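Local coordinates for ABC sugar transporter, periplasmic sugar binding protein (Legionella pneumophila subsp. pneumophila, PDB 3ROT), which probably binds a sugar in the periplasm and hands it on to a membrane ABC transporter for import, at residues 125-130 with 238-243; 190-195 with 201-206; 205-210 with 219-224. All coordinates share one frame; numbering follows the deposited sequence.

Contact 1 (125-130 with 238-243); sequences ELTPSA and LVNYVM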
ATOM      1  N   GLU A 125      29.940  -3.540   4.620  1.00 29.88           N
ATOM      2  CA  GLU A 125      30.464  -3.858   5.944  1.00 28.79           C
ATOM      3  C   GLU A 125      29.716  -5.072   6.493  1.00 27.31           C
ATOM      4  O   GLU A 125      30.321  -6.044   6.947  1.00 24.31           O
ATOM      5  CB  GLU A 125      30.266  -2.676   6.894  1.00 31.16           C
ATOM      6  CG  GLU A 125      30.797  -2.911   8.293  1.00 39.20           C
ATOM      7  CD  GLU A 125      30.284  -1.890   9.298  1.00 43.70           C
ATOM      8  OE1 GLU A 125      30.241  -0.688   8.960  1.00 45.10           O
ATOM      9  OE2 GLU A 125      29.931  -2.290  10.432  1.00 46.46           O
ATOM     10  N   LEU A 126      28.390  -5.007   6.442  1.00 26.31           N
ATOM     11  CA  LEU A 126      27.552  -6.079   6.949  1.00 24.43           C
ATOM     12  C   LEU A 126      27.497  -7.307   6.048  1.00 25.66           C
ATOM     13  O   LEU A 126      27.203  -8.403   6.518  1.00 25.30           O
ATOM     14  CB  LEU A 126      26.134  -5.550   7.197  1.00 26.47           C
ATOM     15  CG  LEU A 126      26.056  -4.381   8.188  1.00 26.15           C
ATOM     16  CD1 LEU A 126      24.599  -3.985   8.397  1.00 26.66           C
ATOM     17  CD2 LEU A 126      26.691  -4.777   9.513  1.00 27.45           C
ATOM     18  N   THR A 127      27.781  -7.127   4.760  1.00 23.42           N
ATOM     19  CA  THR A 127      27.760  -8.234   3.808  1.00 25.53           C
ATOM     20  C   THR A 127      29.116  -8.356   3.089  1.00 27.88           C
ATOM     21  O   THR A 127      29.236  -8.043   1.901  1.00 26.02           O
ATOM     22  CB  THR A 127      26.626  -8.048   2.766  1.00 25.94           C
ATOM     23  OG1 THR A 127      25.358  -7.969   3.444  1.00 25.34           O
ATOM     24  CG2 THR A 127      26.592  -9.217   1.794  1.00 26.95           C
ATOM     25  N   PRO A 128      30.155  -8.804   3.816  1.00 29.62           N
ATOM     26  CA  PRO A 128      31.521  -8.985   3.299  1.00 32.70           C
ATOM     27  C   PRO A 128      31.585  -9.944   2.116  1.00 33.75           C
ATOM     28  O   PRO A 128      32.443  -9.815   1.245  1.00 35.36           O
ATOM     29  CB  PRO A 128      32.279  -9.535   4.506  1.00 32.28           C
ATOM     30  CG  PRO A 128      31.557  -8.940   5.657  1.00 33.88           C
ATOM     31  CD  PRO A 128      30.109  -9.108   5.257  1.00 30.74           C
ATOM     32  N   SER A 129      30.675 -10.911   2.096  1.00 32.89           N
ATOM     33  CA  SER A 129      30.623 -11.904   1.030  1.00 32.14           C
ATOM     34  C   SER A 129      30.000 -11.363  -0.260  1.00 32.30           C
ATOM     35  O   SER A 129      29.769 -12.116  -1.203  1.00 33.85           O
ATOM     36  CB  SER A 129      29.826 -13.121   1.505  1.00 31.91           C
ATOM     37  OG  SER A 129      28.472 -12.766   1.767  1.00 31.45           O
ATOM     38  N   ALA A 130      29.728 -10.060  -0.299  1.00 33.45           N
ATOM     39  CA  ALA A 130      29.121  -9.419  -1.469  1.00 35.50           C
ATOM     40  C   ALA A 130      29.727  -9.855  -2.813  1.00 37.84           C
ATOM     41  O   ALA A 130      30.938  -9.747  -3.025  1.00 37.80           O
ATOM     42  CB  ALA A 130      29.213  -7.895  -1.329  1.00 34.82           C
ATOM     43  N   LEU A 238      15.532 -10.332   7.932  1.00 30.02           N
ATOM     44  CA  LEU A 238      15.341 -10.529   6.504  1.00 28.15           C
ATOM     45  C   LEU A 238      15.850  -9.293   5.760  1.00 27.04           C
ATOM     46  O   LEU A 238      15.995  -9.307   4.543  1.00 26.99           O
ATOM     47  CB  LEU A 238      13.860 -10.781   6.196  1.00 29.15           C
ATOM     48  CG  LEU A 238      13.291 -12.092   6.753  1.00 28.57           C
ATOM     49  CD1 LEU A 238      11.798 -12.171   6.450  1.00 28.94           C
ATOM     50  CD2 LEU A 238      14.024 -13.276   6.139  1.00 27.39           C
ATOM     51  N   VAL A 239      16.105  -8.231   6.521  1.00 27.13           N
ATOM     52  CA  VAL A 239      16.620  -6.950   6.020  1.00 26.61           C
ATOM     53  C   VAL A 239      17.725  -6.564   7.008  1.00 26.70           C
ATOM     54  O   VAL A 239      17.505  -6.573   8.218  1.00 25.70           O
ATOM     55  CB  VAL A 239      15.514  -5.855   6.007  1.00 25.96           C
ATOM     56  CG1 VAL A 239      16.131  -4.474   5.785  1.00 25.41           C
ATOM     57  CG2 VAL A 239      14.499  -6.153   4.900  1.00 25.12           C
ATOM     58  N   ASN A 240      18.905  -6.237   6.485  1.00 25.60           N
ATOM     59  CA  ASN A 240      20.073  -5.907   7.307  1.00 26.05           C
ATOM     60  C   ASN A 240      20.211  -4.496   7.872  1.00 26.43           C
ATOM     61  O   ASN A 240      20.614  -4.323   9.028  1.00 26.32           O
ATOM     62  CB  ASN A 240      21.357  -6.216   6.525  1.00 28.08           C
ATOM     63  CG  ASN A 240      21.679  -7.689   6.484  1.00 31.56           C
ATOM     64  OD1 ASN A 240      20.818  -8.535   6.710  1.00 33.66           O
ATOM     65  ND2 ASN A 240      22.928  -8.007   6.177  1.00 33.03           N
ATOM     66  N   TYR A 241      19.912  -3.495   7.051  1.00 24.88           N
ATOM     67  CA  TYR A 241      20.063  -2.112   7.463  1.00 24.97           C
ATOM     68  C   TYR A 241      19.169  -1.208   6.633  1.00 24.47           C
ATOM     69  O   TYR A 241      19.042  -1.381   5.420  1.00 24.69           O
ATOM     70  CB  TYR A 241      21.519  -1.688   7.272  1.00 28.30           C
ATOM     71  CG  TYR A 241      21.905  -0.435   8.004  1.00 29.40           C
ATOM     72  CD1 TYR A 241      22.255  -0.477   9.351  1.00 29.43           C
ATOM     73  CD2 TYR A 241      21.924   0.796   7.353  1.00 31.56           C
ATOM     74  CE1 TYR A 241      22.619   0.676  10.034  1.00 32.20           C
ATOM     75  CE2 TYR A 241      22.289   1.958   8.030  1.00 33.71           C
ATOM     76  CZ  TYR A 241      22.637   1.885   9.369  1.00 33.12           C
ATOM     77  OH  TYR A 241      23.038   3.019  10.035  1.00 38.79           O
ATOM     78  N   VAL A 242      18.564  -0.227   7.288  1.00 23.35           N
ATOM     79  CA  VAL A 242      17.669   0.695   6.603  1.00 21.27           C
ATOM     80  C   VAL A 242      17.971   2.139   6.968  1.00 23.56           C
ATOM     81  O   VAL A 242      18.102   2.474   8.144  1.00 23.93           O
ATOM     82  CB  VAL A 242      16.202   0.398   6.964  1.00 23.04           C
ATOM     83  CG1 VAL A 242      15.287   1.383   6.276  1.00 22.04           C
ATOM     84  CG2 VAL A 242      15.850  -1.040   6.561  1.00 23.34           C
HETATM   85  N   MSE A 243      18.086   2.981   5.946  1.00 22.46           N
HETATM   86  CA  MSE A 243      18.356   4.393   6.138  1.00 24.93           C
HETATM   87  C   MSE A 243      17.101   5.096   6.642  1.00 23.68           C
HETATM   88  O   MSE A 243      16.014   4.901   6.105  1.00 24.23           O
HETATM   89  CB  MSE A 243      18.789   5.035   4.819  1.00 27.06           C
HETATM   90  CG  MSE A 243      20.062   4.445   4.219  1.00 32.01           C
HETATM   91 SE   MSE A 243      21.515   4.597   5.444  1.00 38.57          SE
HETATM   92  CE  MSE A 243      21.865   6.483   5.254  1.00 37.85           C
TER
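The C-terminal end of helix 112-126 packs on the edge of a five-stranded parallel sheet, where L126 and T127 meet N240 and Y241, on and just ahead of strand 241-243, an outermost strand. L126 carries the apolar part. Its CG lies beside the backbone N (chi1 -59°), and chi2 at -178° extends the chain so that CD1 reaches the strand, touching CB of Y241 at 4.0 Å. The same methyl rests 4.0 Å from the backbone O of N240. The two side chains of L126 and Y241 cross at about a right angle, and CD1 approaches the tyrosine ring obliquely. Nearer the backbone, CB of L126 lies 4.2 Å from ND2 of N240.

T127, the first residue to leave the helix, opens a type I turn to A130, closed by the bond from N of A130 to O of T127 (3.0 Å). Its OG1 comes 3.7 Å from ND2 of N240, too far for a direct bond. The hydroxyl of Y222 hydrogen-bonds to both OG1 of T127 and ND2 of N240, and so bridges them. ND2 of N240 also bonds OE1 of Q220, while K122 makes a cation-pi contact with the Y241 ring.

The direct contact is therefore van der Waals packing. Its polar groups are satisfied through strand 220-224, and the shared phenol probably fixes how T127 and N240 are turned towards each other.

Contact 2 (190-195 with 201-206); sequences NIIFCL and DPLGQM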
ATOM      1  N   ASN A 190      23.513 -11.606  -4.358  1.00 28.86           N
ATOM      2  CA  ASN A 190      23.308 -11.806  -2.924  1.00 27.94           C
ATOM      3  C   ASN A 190      23.040 -10.537  -2.127  1.00 27.02           C
ATOM      4  O   ASN A 190      22.960 -10.565  -0.894  1.00 28.84           O
ATOM      5  CB  ASN A 190      24.489 -12.576  -2.313  1.00 27.70           C
ATOM      6  CG  ASN A 190      25.837 -11.919  -2.581  1.00 29.27           C
ATOM      7  OD1 ASN A 190      25.934 -10.906  -3.277  1.00 28.45           O
ATOM      8  ND2 ASN A 190      26.891 -12.505  -2.025  1.00 27.92           N
ATOM      9  N   ILE A 191      22.905  -9.420  -2.829  1.00 27.00           N
ATOM     10  CA  ILE A 191      22.605  -8.163  -2.173  1.00 27.04           C
ATOM     11  C   ILE A 191      21.533  -7.407  -2.935  1.00 25.81           C
ATOM     12  O   ILE A 191      21.606  -7.262  -4.159  1.00 25.08           O
ATOM     13  CB  ILE A 191      23.831  -7.244  -2.058  1.00 30.28           C
ATOM     14  CG1 ILE A 191      24.868  -7.851  -1.117  1.00 33.32           C
ATOM     15  CG2 ILE A 191      23.399  -5.888  -1.520  1.00 33.43           C
ATOM     16  CD1 ILE A 191      26.001  -6.891  -0.765  1.00 34.40           C
ATOM     17  N   ILE A 192      20.528  -6.937  -2.204  1.00 23.33           N
ATOM     18  CA  ILE A 192      19.462  -6.160  -2.813  1.00 20.91           C
ATOM     19  C   ILE A 192      19.293  -4.834  -2.088  1.00 21.56           C
ATOM     20  O   ILE A 192      19.231  -4.778  -0.854  1.00 20.85           O
ATOM     21  CB  ILE A 192      18.115  -6.906  -2.806  1.00 22.86           C
ATOM     22  CG1 ILE A 192      18.221  -8.195  -3.637  1.00 24.10           C
ATOM     23  CG2 ILE A 192      17.026  -6.004  -3.392  1.00 21.90           C
ATOM     24  CD1 ILE A 192      16.935  -9.002  -3.719  1.00 22.20           C
ATOM     25  N   PHE A 193      19.252  -3.765  -2.873  1.00 20.06           N
ATOM     26  CA  PHE A 193      19.066  -2.417  -2.358  1.00 22.51           C
ATOM     27  C   PHE A 193      17.702  -1.927  -2.835  1.00 22.25           C
ATOM     28  O   PHE A 193      17.474  -1.834  -4.039  1.00 26.42           O
ATOM     29  CB  PHE A 193      20.119  -1.459  -2.926  1.00 21.92           C
ATOM     30  CG  PHE A 193      21.497  -1.643  -2.368  1.00 22.84           C
ATOM     31  CD1 PHE A 193      21.899  -0.946  -1.227  1.00 20.52           C
ATOM     32  CD2 PHE A 193      22.411  -2.476  -3.006  1.00 22.44           C
ATOM     33  CE1 PHE A 193      23.192  -1.073  -0.733  1.00 18.92           C
ATOM     34  CE2 PHE A 193      23.710  -2.607  -2.514  1.00 21.64           C
ATOM     35  CZ  PHE A 193      24.096  -1.903  -1.376  1.00 23.11           C
ATOM     36  N   CYS A 194      16.806  -1.609  -1.906  1.00 22.77           N
ATOM     37  CA  CYS A 194      15.486  -1.081  -2.272  1.00 20.72           C
ATOM     38  C   CYS A 194      15.543   0.428  -2.058  1.00 22.75           C
ATOM     39  O   CYS A 194      15.822   0.885  -0.945  1.00 22.78           O
ATOM     40  CB  CYS A 194      14.395  -1.669  -1.392  1.00 22.30           C
ATOM     41  SG  CYS A 194      14.190  -3.447  -1.562  1.00 24.85           S
ATOM     42  N   LEU A 195      15.277   1.191  -3.116  1.00 19.22           N
ATOM     43  CA  LEU A 195      15.331   2.644  -3.032  1.00 20.26           C
ATOM     44  C   LEU A 195      14.235   3.256  -2.162  1.00 20.78           C
ATOM     45  O   LEU A 195      14.390   4.366  -1.671  1.00 21.38           O
ATOM     46  CB  LEU A 195      15.335   3.259  -4.441  1.00 19.61           C
ATOM     47  CG  LEU A 195      16.571   2.852  -5.271  1.00 20.05           C
ATOM     48  CD1 LEU A 195      16.549   3.515  -6.636  1.00 21.77           C
ATOM     49  CD2 LEU A 195      17.834   3.240  -4.520  1.00 20.06           C
ATOM     50  N   ASP A 201       8.257  -3.806   0.195  1.00 26.93           N
ATOM     51  CA  ASP A 201       7.063  -4.578   0.579  1.00 29.98           C
ATOM     52  C   ASP A 201       6.828  -5.846  -0.242  1.00 27.89           C
ATOM     53  O   ASP A 201       6.772  -6.954   0.314  1.00 29.24           O
ATOM     54  CB  ASP A 201       5.789  -3.727   0.515  1.00 33.44           C
ATOM     55  CG  ASP A 201       5.770  -2.628   1.543  1.00 39.60           C
ATOM     56  OD1 ASP A 201       6.200  -2.870   2.695  1.00 41.82           O
ATOM     57  OD2 ASP A 201       5.303  -1.520   1.196  1.00 46.67           O
ATOM     58  N   PRO A 202       6.654  -5.708  -1.571  1.00 27.18           N
ATOM     59  CA  PRO A 202       6.433  -6.920  -2.366  1.00 24.10           C
ATOM     60  C   PRO A 202       7.609  -7.896  -2.279  1.00 22.70           C
ATOM     61  O   PRO A 202       7.418  -9.109  -2.334  1.00 20.59           O
ATOM     62  CB  PRO A 202       6.184  -6.377  -3.775  1.00 24.61           C
ATOM     63  CG  PRO A 202       6.860  -5.068  -3.777  1.00 28.95           C
ATOM     64  CD  PRO A 202       6.561  -4.506  -2.418  1.00 25.66           C
ATOM     65  N   LEU A 203       8.821  -7.368  -2.128  1.00 21.60           N
ATOM     66  CA  LEU A 203       9.988  -8.233  -1.987  1.00 22.66           C
ATOM     67  C   LEU A 203       9.909  -8.951  -0.628  1.00 23.26           C
ATOM     68  O   LEU A 203      10.146 -10.160  -0.533  1.00 22.13           O
ATOM     69  CB  LEU A 203      11.279  -7.421  -2.069  1.00 21.98           C
ATOM     70  CG  LEU A 203      12.555  -8.162  -1.653  1.00 24.75           C
ATOM     71  CD1 LEU A 203      12.728  -9.412  -2.501  1.00 24.95           C
ATOM     72  CD2 LEU A 203      13.770  -7.234  -1.790  1.00 25.40           C
ATOM     73  N   GLY A 204       9.552  -8.206   0.415  1.00 23.77           N
ATOM     74  CA  GLY A 204       9.447  -8.796   1.744  1.00 24.85           C
ATOM     75  C   GLY A 204       8.441  -9.937   1.860  1.00 24.60           C
ATOM     76  O   GLY A 204       8.580 -10.828   2.704  1.00 24.01           O
ATOM     77  N   GLN A 205       7.411  -9.913   1.026  1.00 26.09           N
ATOM     78  CA  GLN A 205       6.412 -10.967   1.078  1.00 27.36           C
ATOM     79  C   GLN A 205       7.038 -12.283   0.623  1.00 26.08           C
ATOM     80  O   GLN A 205       6.732 -13.340   1.169  1.00 25.52           O
ATOM     81  CB  GLN A 205       5.214 -10.604   0.209  1.00 30.80           C
ATOM     82  CG  GLN A 205       4.036 -11.533   0.386  1.00 37.16           C
ATOM     83  CD  GLN A 205       2.819 -11.064  -0.378  1.00 41.57           C
ATOM     84  OE1 GLN A 205       2.887 -10.821  -1.588  1.00 43.10           O
ATOM     85  NE2 GLN A 205       1.697 -10.934   0.320  1.00 41.03           N
HETATM   86  N   MSE A 206       7.930 -12.214  -0.362  1.00 25.50           N
HETATM   87  CA  MSE A 206       8.606 -13.414  -0.861  1.00 27.18           C
HETATM   88  C   MSE A 206       9.633 -13.918   0.157  1.00 26.90           C
HETATM   89  O   MSE A 206       9.819 -15.131   0.318  1.00 25.16           O
HETATM   90  CB  MSE A 206       9.302 -13.123  -2.196  1.00 29.36           C
HETATM   91  CG  MSE A 206       8.384 -12.559  -3.255  1.00 31.35           C
HETATM   92 SE   MSE A 206       9.117 -12.718  -5.063  1.00 38.76          SE
HETATM   93  CE  MSE A 206      10.559 -11.459  -4.905  1.00 35.24           C
TER
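L203 reaches from helix 197-208 to strand 191-194 and puts one methyl, CD2, against both I192 and C194. CD2 is 3.8 Å from CG2 of I192. It is also 3.8 Å from SG of C194. A third, slightly longer approach is to CD1 of I192, at 4.1 Å. The leucine and isoleucine side chains meet tip to tip. CG of L203 lies opposite its backbone N (chi1 168°), and with chi2 at 57° CD2 is the methyl that continues outward to the strand. I192 and C194 are two apart on the strand, so both point to the same face and receive the same methyl.

This tight part is small, wholly apolar and buried. The backbones stay well apart, with CA of C194 and CA of L203 9.0 Å from each other. The rest of the helix segment is different in character. D201 is its more open part: it is partly exposed and bonds N229 through OD1. Q205 makes no contact with the strand. It is buried and held by polar groups: its OE1 bonds Q176 and also T19 of the second subunit, and its NE2 bonds the backbone O of P16 of that subunit. One helix thus packs on the sheet with one side and on the dimer partner with another.

Strand 191-194 runs into helix 197-208, the first half of a beta-alpha-beta crossover to the adjacent parallel strand 220-224. Around the contact, I192 also touches F183 of helix 172-185 and L136 of strand 132-137, while F193 points to the other face, towards helix 143-158.

Contact 3 (205-210 with 219-224); sequences QMLLHP and PQVYSF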
ATOM      1  N   GLN A 205       7.411  -9.913   1.026  1.00 26.09           N
ATOM      2  CA  GLN A 205       6.412 -10.967   1.078  1.00 27.36           C
ATOM      3  C   GLN A 205       7.038 -12.283   0.623  1.00 26.08           C
ATOM      4  O   GLN A 205       6.732 -13.340   1.169  1.00 25.52           O
ATOM      5  CB  GLN A 205       5.214 -10.604   0.209  1.00 30.80           C
ATOM      6  CG  GLN A 205       4.036 -11.533   0.386  1.00 37.16           C
ATOM      7  CD  GLN A 205       2.819 -11.064  -0.378  1.00 41.57           C
ATOM      8  OE1 GLN A 205       2.887 -10.821  -1.588  1.00 43.10           O
ATOM      9  NE2 GLN A 205       1.697 -10.934   0.320  1.00 41.03           N
HETATM   10  N   MSE A 206       7.930 -12.214  -0.362  1.00 25.50           N
HETATM   11  CA  MSE A 206       8.606 -13.414  -0.861  1.00 27.18           C
HETATM   12  C   MSE A 206       9.633 -13.918   0.157  1.00 26.90           C
HETATM   13  O   MSE A 206       9.819 -15.131   0.318  1.00 25.16           O
HETATM   14  CB  MSE A 206       9.302 -13.123  -2.196  1.00 29.36           C
HETATM   15  CG  MSE A 206       8.384 -12.559  -3.255  1.00 31.35           C
HETATM   16 SE   MSE A 206       9.117 -12.718  -5.063  1.00 38.76          SE
HETATM   17  CE  MSE A 206      10.559 -11.459  -4.905  1.00 35.24           C
ATOM     18  N   LEU A 207      10.300 -12.988   0.842  1.00 25.71           N
ATOM     19  CA  LEU A 207      11.293 -13.342   1.855  1.00 24.86           C
ATOM     20  C   LEU A 207      10.627 -14.045   3.037  1.00 25.52           C
ATOM     21  O   LEU A 207      11.259 -14.836   3.736  1.00 23.62           O
ATOM     22  CB  LEU A 207      12.018 -12.092   2.365  1.00 23.91           C
ATOM     23  CG  LEU A 207      12.828 -11.274   1.358  1.00 26.54           C
ATOM     24  CD1 LEU A 207      13.254  -9.969   2.034  1.00 25.64           C
ATOM     25  CD2 LEU A 207      14.046 -12.071   0.862  1.00 25.45           C
ATOM     26  N   LEU A 208       9.350 -13.742   3.256  1.00 25.38           N
ATOM     27  CA  LEU A 208       8.588 -14.338   4.355  1.00 26.81           C
ATOM     28  C   LEU A 208       7.989 -15.702   3.976  1.00 27.02           C
ATOM     29  O   LEU A 208       7.729 -16.537   4.845  1.00 28.42           O
ATOM     30  CB  LEU A 208       7.469 -13.380   4.800  1.00 27.53           C
ATOM     31  CG  LEU A 208       7.845 -12.112   5.582  1.00 28.34           C
ATOM     32  CD1 LEU A 208       6.639 -11.171   5.662  1.00 29.58           C
ATOM     33  CD2 LEU A 208       8.310 -12.493   6.981  1.00 28.29           C
ATOM     34  N   HIS A 209       7.763 -15.918   2.682  1.00 27.16           N
ATOM     35  CA  HIS A 209       7.212 -17.185   2.194  1.00 28.97           C
ATOM     36  C   HIS A 209       7.976 -17.582   0.941  1.00 26.86           C
ATOM     37  O   HIS A 209       7.430 -17.618  -0.155  1.00 26.82           O
ATOM     38  CB  HIS A 209       5.718 -17.031   1.894  1.00 32.02           C
ATOM     39  CG  HIS A 209       4.904 -16.708   3.109  1.00 37.43           C
ATOM     40  ND1 HIS A 209       4.703 -15.418   3.551  1.00 40.04           N
ATOM     41  CD2 HIS A 209       4.293 -17.513   4.011  1.00 38.71           C
ATOM     42  CE1 HIS A 209       4.001 -15.444   4.670  1.00 40.06           C
ATOM     43  NE2 HIS A 209       3.741 -16.701   4.971  1.00 39.33           N
ATOM     44  N   PRO A 210       9.271 -17.890   1.102  1.00 26.69           N
ATOM     45  CA  PRO A 210      10.098 -18.272  -0.045  1.00 26.82           C
ATOM     46  C   PRO A 210       9.602 -19.458  -0.866  1.00 26.90           C
ATOM     47  O   PRO A 210       9.716 -19.446  -2.085  1.00 25.14           O
ATOM     48  CB  PRO A 210      11.485 -18.478   0.575  1.00 26.18           C
ATOM     49  CG  PRO A 210      11.176 -18.885   2.001  1.00 27.76           C
ATOM     50  CD  PRO A 210      10.014 -17.999   2.372  1.00 25.53           C
ATOM     51  N   PRO A 219      18.749 -13.353  -0.261  1.00 28.63           N
ATOM     52  CA  PRO A 219      19.746 -12.291  -0.432  1.00 28.58           C
ATOM     53  C   PRO A 219      19.764 -11.351   0.776  1.00 27.85           C
ATOM     54  O   PRO A 219      18.826 -11.335   1.577  1.00 27.28           O
ATOM     55  CB  PRO A 219      19.262 -11.583  -1.683  1.00 27.46           C
ATOM     56  CG  PRO A 219      17.774 -11.603  -1.464  1.00 27.89           C
ATOM     57  CD  PRO A 219      17.526 -13.042  -1.023  1.00 28.46           C
ATOM     58  N   GLN A 220      20.839 -10.582   0.902  1.00 27.14           N
ATOM     59  CA  GLN A 220      20.967  -9.619   1.985  1.00 24.56           C
ATOM     60  C   GLN A 220      20.295  -8.373   1.461  1.00 25.09           C
ATOM     61  O   GLN A 220      20.611  -7.919   0.363  1.00 24.18           O
ATOM     62  CB  GLN A 220      22.441  -9.366   2.292  1.00 26.97           C
ATOM     63  CG  GLN A 220      23.131 -10.629   2.715  1.00 31.35           C
ATOM     64  CD  GLN A 220      22.404 -11.303   3.856  1.00 34.01           C
ATOM     65  OE1 GLN A 220      22.451 -10.837   4.991  1.00 38.55           O
ATOM     66  NE2 GLN A 220      21.710 -12.395   3.557  1.00 37.02           N
ATOM     67  N   VAL A 221      19.374  -7.824   2.251  1.00 20.81           N
ATOM     68  CA  VAL A 221      18.587  -6.682   1.826  1.00 20.42           C
ATOM     69  C   VAL A 221      18.805  -5.358   2.565  1.00 20.39           C
ATOM     70  O   VAL A 221      18.899  -5.304   3.795  1.00 19.78           O
ATOM     71  CB  VAL A 221      17.081  -7.049   1.887  1.00 18.92           C
ATOM     72  CG1 VAL A 221      16.230  -5.895   1.358  1.00 17.87           C
ATOM     73  CG2 VAL A 221      16.836  -8.324   1.083  1.00 20.62           C
ATOM     74  N   TYR A 222      18.859  -4.288   1.784  1.00 19.21           N
ATOM     75  CA  TYR A 222      19.070  -2.944   2.308  1.00 22.33           C
ATOM     76  C   TYR A 222      17.981  -2.026   1.773  1.00 21.17           C
ATOM     77  O   TYR A 222      17.530  -2.181   0.636  1.00 22.45           O
ATOM     78  CB  TYR A 222      20.463  -2.462   1.892  1.00 20.35           C
ATOM     79  CG  TYR A 222      21.538  -3.325   2.504  1.00 21.42           C
ATOM     80  CD1 TYR A 222      22.060  -3.028   3.760  1.00 22.16           C
ATOM     81  CD2 TYR A 222      21.955  -4.507   1.879  1.00 23.94           C
ATOM     82  CE1 TYR A 222      22.956  -3.876   4.388  1.00 23.54           C
ATOM     83  CE2 TYR A 222      22.865  -5.372   2.504  1.00 23.76           C
ATOM     84  CZ  TYR A 222      23.355  -5.043   3.760  1.00 24.17           C
ATOM     85  OH  TYR A 222      24.235  -5.868   4.403  1.00 27.63           O
ATOM     86  N   SER A 223      17.556  -1.064   2.578  1.00 19.71           N
ATOM     87  CA  SER A 223      16.489  -0.189   2.122  1.00 21.90           C
ATOM     88  C   SER A 223      16.500   1.216   2.732  1.00 21.49           C
ATOM     89  O   SER A 223      17.416   1.594   3.471  1.00 21.48           O
ATOM     90  CB  SER A 223      15.135  -0.867   2.396  1.00 20.80           C
ATOM     91  OG  SER A 223      14.089  -0.230   1.688  1.00 23.31           O
ATOM     92  N   PHE A 224      15.459   1.972   2.401  1.00 21.66           N
ATOM     93  CA  PHE A 224      15.267   3.326   2.901  1.00 21.14           C
ATOM     94  C   PHE A 224      13.899   3.404   3.564  1.00 20.67           C
ATOM     95  O   PHE A 224      12.929   2.839   3.062  1.00 20.24           O
ATOM     96  CB  PHE A 224      15.299   4.335   1.752  1.00 23.02           C
ATOM     97  CG  PHE A 224      16.675   4.610   1.215  1.00 27.50           C
ATOM     98  CD1 PHE A 224      17.333   5.793   1.531  1.00 30.03           C
ATOM     99  CD2 PHE A 224      17.314   3.688   0.396  1.00 29.94           C
ATOM    100  CE1 PHE A 224      18.609   6.059   1.040  1.00 31.82           C
ATOM    101  CE2 PHE A 224      18.590   3.945  -0.099  1.00 34.20           C
ATOM    102  CZ  PHE A 224      19.239   5.138   0.227  1.00 30.96           C
TER
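L207 overlaps P219 and V221 with its two methyls, one for each residue. CD1 lies 4.1 Å from CG2 of V221. CD2 lies 4.1 Å from CD of P219, so it meets the proline ring at the carbon next to its nitrogen. Both pairs cross obliquely. The leucine CG is anti to its carbonyl carbon (chi1 -62°) and the branch opens towards the strand. V221 has CG1 anti to its backbone N (chi1 -176°). That leaves CG2 as the methyl facing L207. The distances are ordinary van der Waals ones and the contact is purely apolar.

L207 sits in the last turn of helix 197-208, and H209 is the first residue to leave it. P219 directly precedes strand 220-224. The contact therefore joins the end of the helix to the start of the next strand in a beta-alpha-beta unit of the Rossmann-like lobe. The backbones remain apart, with CA of L207 and CA of P219 8.8 Å from each other.

F183 of helix 172-185 packs on P219, and L238, in the loop that follows helix 228-235, packs on L207. Y222 and F224 face the other side of the sheet, against helix 112-126. L208, next to L207 on the helix, packs against P228 of the second subunit.

In the fold
All three contacts belong to one lobe of the protein, built on the five-stranded parallel sheet. Contacts 2 and 3 lie close together, their centres about 4 Å apart. They share Q205 and M206 of helix 197-208, which covers the neighbouring strands 191-194 and 220-224. Contact 1 lies on the opposite face, about 12 Å from contact 2 and 11 Å from contact 3 between centres, where helix 112-126 ends. Along the chain, contact 1 spans the other two: 125-130 comes first and 238-243 last. Strands 191-194, 220-224 and 241-243 are successive in the sheet. Helix 197-208 packs on one face and helix 112-126 on the other, as in the alpha/beta/alpha lobes of periplasmic binding proteins.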